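Local atomic coordinates of putative esterase PA1618 (Pseudomonas aeruginosa, PDB entry 4QD8), a protein that probably hydrolyses acyl-CoA thioesters as a hotdog-fold thioesterase of the PaaI family, and binds the substrate analogue phenacyl-CoA. Residues Met41-Ser45 with Arg46-Pro50. Sequence-based numbering, arbitrary orientation.
Sequences MPVDS and RTHQP
Arg-46 doubles back over the turn that follows strand 36-42 to grip Asp-44, two residues earlier. From CB, which lies against Asp-44 OD1, its chain runs past the same oxygen with CG and CD, and a bend at chi3 (-72°) swings the guanidinium back to the carboxylate. NE then bonds to OD1 of Asp-44 at 3.1 Å, and NH2 makes a short, nearly straight bond of 2.5 Å to the syn lone pair of Asp-44 OD2, the carboxylate and guanidinium planes 25° apart, nearly coplanar. One guanidinium face rests on Pro-42, whose CG is 3.2 Å from Arg-46 NH2. Asp-44 OD1 also takes the backbone N of Arg-46, at 2.9 Å, closing an Asx turn. Thr-47 OG1 donates to the O of Pro-42 (2.8 Å) and accepts from the N of Asp-44 (3.1 Å), while its CG2 meets Met-41 SD tip to tip. The O of Asp-44 receives the N of Thr-47 at 3.0 Å, a type I beta turn, and lies over one face of the His-48 ring, whose NE2 bonds to the O of Arg-96. Buried Thr-47 thus has its hydroxyl satisfied both ways, and Arg-46 probably neutralises the Asp-44 carboxylate in this partly exposed turn.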
ATOM      1  N   MET A  41      12.424   9.326  17.167  1.00 18.08           N
ATOM      2  CA  MET A  41      11.984   8.345  18.140  1.00 19.23           C
ATOM      3  C   MET A  41      13.182   7.490  18.498  1.00 18.69           C
ATOM      4  O   MET A  41      13.973   7.159  17.626  1.00 16.70           O
ATOM      5  CB  MET A  41      10.906   7.463  17.512  1.00 16.35           C
ATOM      6  CG  MET A  41      10.208   6.489  18.461  1.00 18.83           C
ATOM      7  SD  MET A  41       8.910   5.558  17.616  1.00 20.00           S
ATOM      8  CE  MET A  41       9.875   4.739  16.355  1.00 18.74           C
ATOM      9  N   PRO A  42      13.319   7.127  19.782  1.00 20.25           N
ATOM     10  CA  PRO A  42      14.429   6.238  20.161  1.00 21.45           C
ATOM     11  C   PRO A  42      14.271   4.829  19.610  1.00 20.09           C
ATOM     12  O   PRO A  42      13.147   4.337  19.457  1.00 18.25           O
ATOM     13  CB  PRO A  42      14.333   6.194  21.693  1.00 21.70           C
ATOM     14  CG  PRO A  42      12.889   6.529  21.988  1.00 22.82           C
ATOM     15  CD  PRO A  42      12.537   7.562  20.951  1.00 21.97           C
ATOM     16  N   VAL A  43      15.400   4.198  19.291  1.00 17.70           N
ATOM     17  CA  VAL A  43      15.430   2.786  18.937  1.00 18.22           C
ATOM     18  C   VAL A  43      15.970   2.041  20.151  1.00 20.88           C
ATOM     19  O   VAL A  43      17.190   1.960  20.358  1.00 21.02           O
ATOM     20  CB  VAL A  43      16.307   2.532  17.693  1.00 17.52           C
ATOM     21  CG1 VAL A  43      16.325   1.060  17.334  1.00 19.60           C
ATOM     22  CG2 VAL A  43      15.802   3.376  16.506  1.00 20.35           C
ATOM     23  N   ASP A  44      15.056   1.533  20.973  1.00 20.18           N
ATOM     24  CA  ASP A  44      15.435   0.870  22.215  1.00 20.67           C
ATOM     25  C   ASP A  44      14.377  -0.160  22.611  1.00 19.67           C
ATOM     26  O   ASP A  44      13.575  -0.560  21.777  1.00 18.18           O
ATOM     27  CB  ASP A  44      15.760   1.890  23.334  1.00 21.53           C
ATOM     28  CG  ASP A  44      14.565   2.748  23.747  1.00 23.05           C
ATOM     29  OD1 ASP A  44      13.400   2.325  23.606  1.00 24.74           O
ATOM     30  OD2 ASP A  44      14.808   3.858  24.251  1.00 27.47           O
ATOM     31  N   SER A  45      14.378  -0.609  23.865  1.00 21.28           N
ATOM     32  CA  SER A  45      13.430  -1.639  24.290  1.00 21.71           C
ATOM     33  C   SER A  45      11.963  -1.235  24.125  1.00 21.26           C
ATOM     34  O   SER A  45      11.086  -2.092  24.003  1.00 22.78           O
ATOM     35  CB  SER A  45      13.706  -2.068  25.737  1.00 23.96           C
ATOM     36  OG  SER A  45      13.632  -0.957  26.603  1.00 29.52           O
ATOM     37  N   ARG A  46      11.695   0.065  24.099  1.00 20.40           N
ATOM     38  CA  ARG A  46      10.320   0.530  23.938  1.00 19.97           C
ATOM     39  C   ARG A  46       9.810   0.296  22.518  1.00 20.01           C
ATOM     40  O   ARG A  46       8.607   0.166  22.300  1.00 18.37           O
ATOM     41  CB  ARG A  46      10.217   2.017  24.275  1.00 24.30           C
ATOM     42  CG  ARG A  46      10.384   2.346  25.747  1.00 26.63           C
ATOM     43  CD  ARG A  46      10.564   3.840  25.940  1.00 27.91           C
ATOM     44  NE  ARG A  46      11.881   4.295  25.488  1.00 28.80           N
ATOM     45  CZ  ARG A  46      12.298   5.557  25.514  1.00 27.10           C
ATOM     46  NH1 ARG A  46      11.496   6.517  25.956  1.00 31.22           N
ATOM     47  NH2 ARG A  46      13.518   5.866  25.092  1.00 32.07           N
ATOM     48  N   THR A  47      10.730   0.258  21.558  1.00 18.66           N
ATOM     49  CA  THR A  47      10.370   0.260  20.137  1.00 16.22           C
ATOM     50  C   THR A  47      10.964  -0.939  19.396  1.00 17.38           C
ATOM     51  O   THR A  47      10.712  -1.127  18.208  1.00 16.98           O
ATOM     52  CB  THR A  47      10.828   1.563  19.439  1.00 17.07           C
ATOM     53  OG1 THR A  47      12.230   1.737  19.652  1.00 17.63           O
ATOM     54  CG2 THR A  47      10.082   2.800  19.988  1.00 14.99           C
ATOM     55  N   HIS A  48      11.753  -1.761  20.090  1.00 17.66           N
ATOM     56  CA  HIS A  48      12.284  -2.979  19.476  1.00 18.32           C
ATOM     57  C   HIS A  48      11.216  -4.047  19.220  1.00 16.80           C
ATOM     58  O   HIS A  48      10.209  -4.119  19.935  1.00 18.18           O
ATOM     59  CB  HIS A  48      13.340  -3.618  20.401  1.00 18.68           C
ATOM     60  CG  HIS A  48      14.713  -3.042  20.276  1.00 19.39           C
ATOM     61  ND1 HIS A  48      15.677  -3.229  21.248  1.00 22.61           N
ATOM     62  CD2 HIS A  48      15.298  -2.302  19.302  1.00 19.91           C
ATOM     63  CE1 HIS A  48      16.792  -2.624  20.880  1.00 22.05           C
ATOM     64  NE2 HIS A  48      16.589  -2.048  19.710  1.00 20.69           N
ATOM     65  N   GLN A  49      11.438  -4.890  18.207  1.00 17.25           N
ATOM     66  CA  GLN A  49      10.738  -6.180  18.127  1.00 17.38           C
ATOM     67  C   GLN A  49      11.595  -7.221  18.883  1.00 20.43           C
ATOM     68  O   GLN A  49      12.647  -6.858  19.402  1.00 20.10           O
ATOM     69  CB  GLN A  49      10.423  -6.566  16.666  1.00 17.65           C
ATOM     70  CG  GLN A  49      11.481  -6.226  15.628  1.00 17.81           C
ATOM     71  CD  GLN A  49      12.556  -7.280  15.557  1.00 22.25           C
ATOM     72  OE1 GLN A  49      13.361  -7.418  16.475  1.00 25.22           O
ATOM     73  NE2 GLN A  49      12.565  -8.042  14.474  1.00 28.48           N
ATOM     74  N   PRO A  50      11.136  -8.489  18.983  1.00 19.84           N
ATOM     75  CA  PRO A  50      11.851  -9.383  19.916  1.00 22.01           C
ATOM     76  C   PRO A  50      13.301  -9.728  19.567  1.00 27.47           C
ATOM     77  O   PRO A  50      14.009 -10.261  20.430  1.00 31.08           O
ATOM     78  CB  PRO A  50      10.978 -10.640  19.918  1.00 21.25           C
ATOM     79  CG  PRO A  50       9.594 -10.111  19.657  1.00 24.06           C
ATOM     80  CD  PRO A  50       9.819  -9.042  18.623  1.00 18.92           C
TER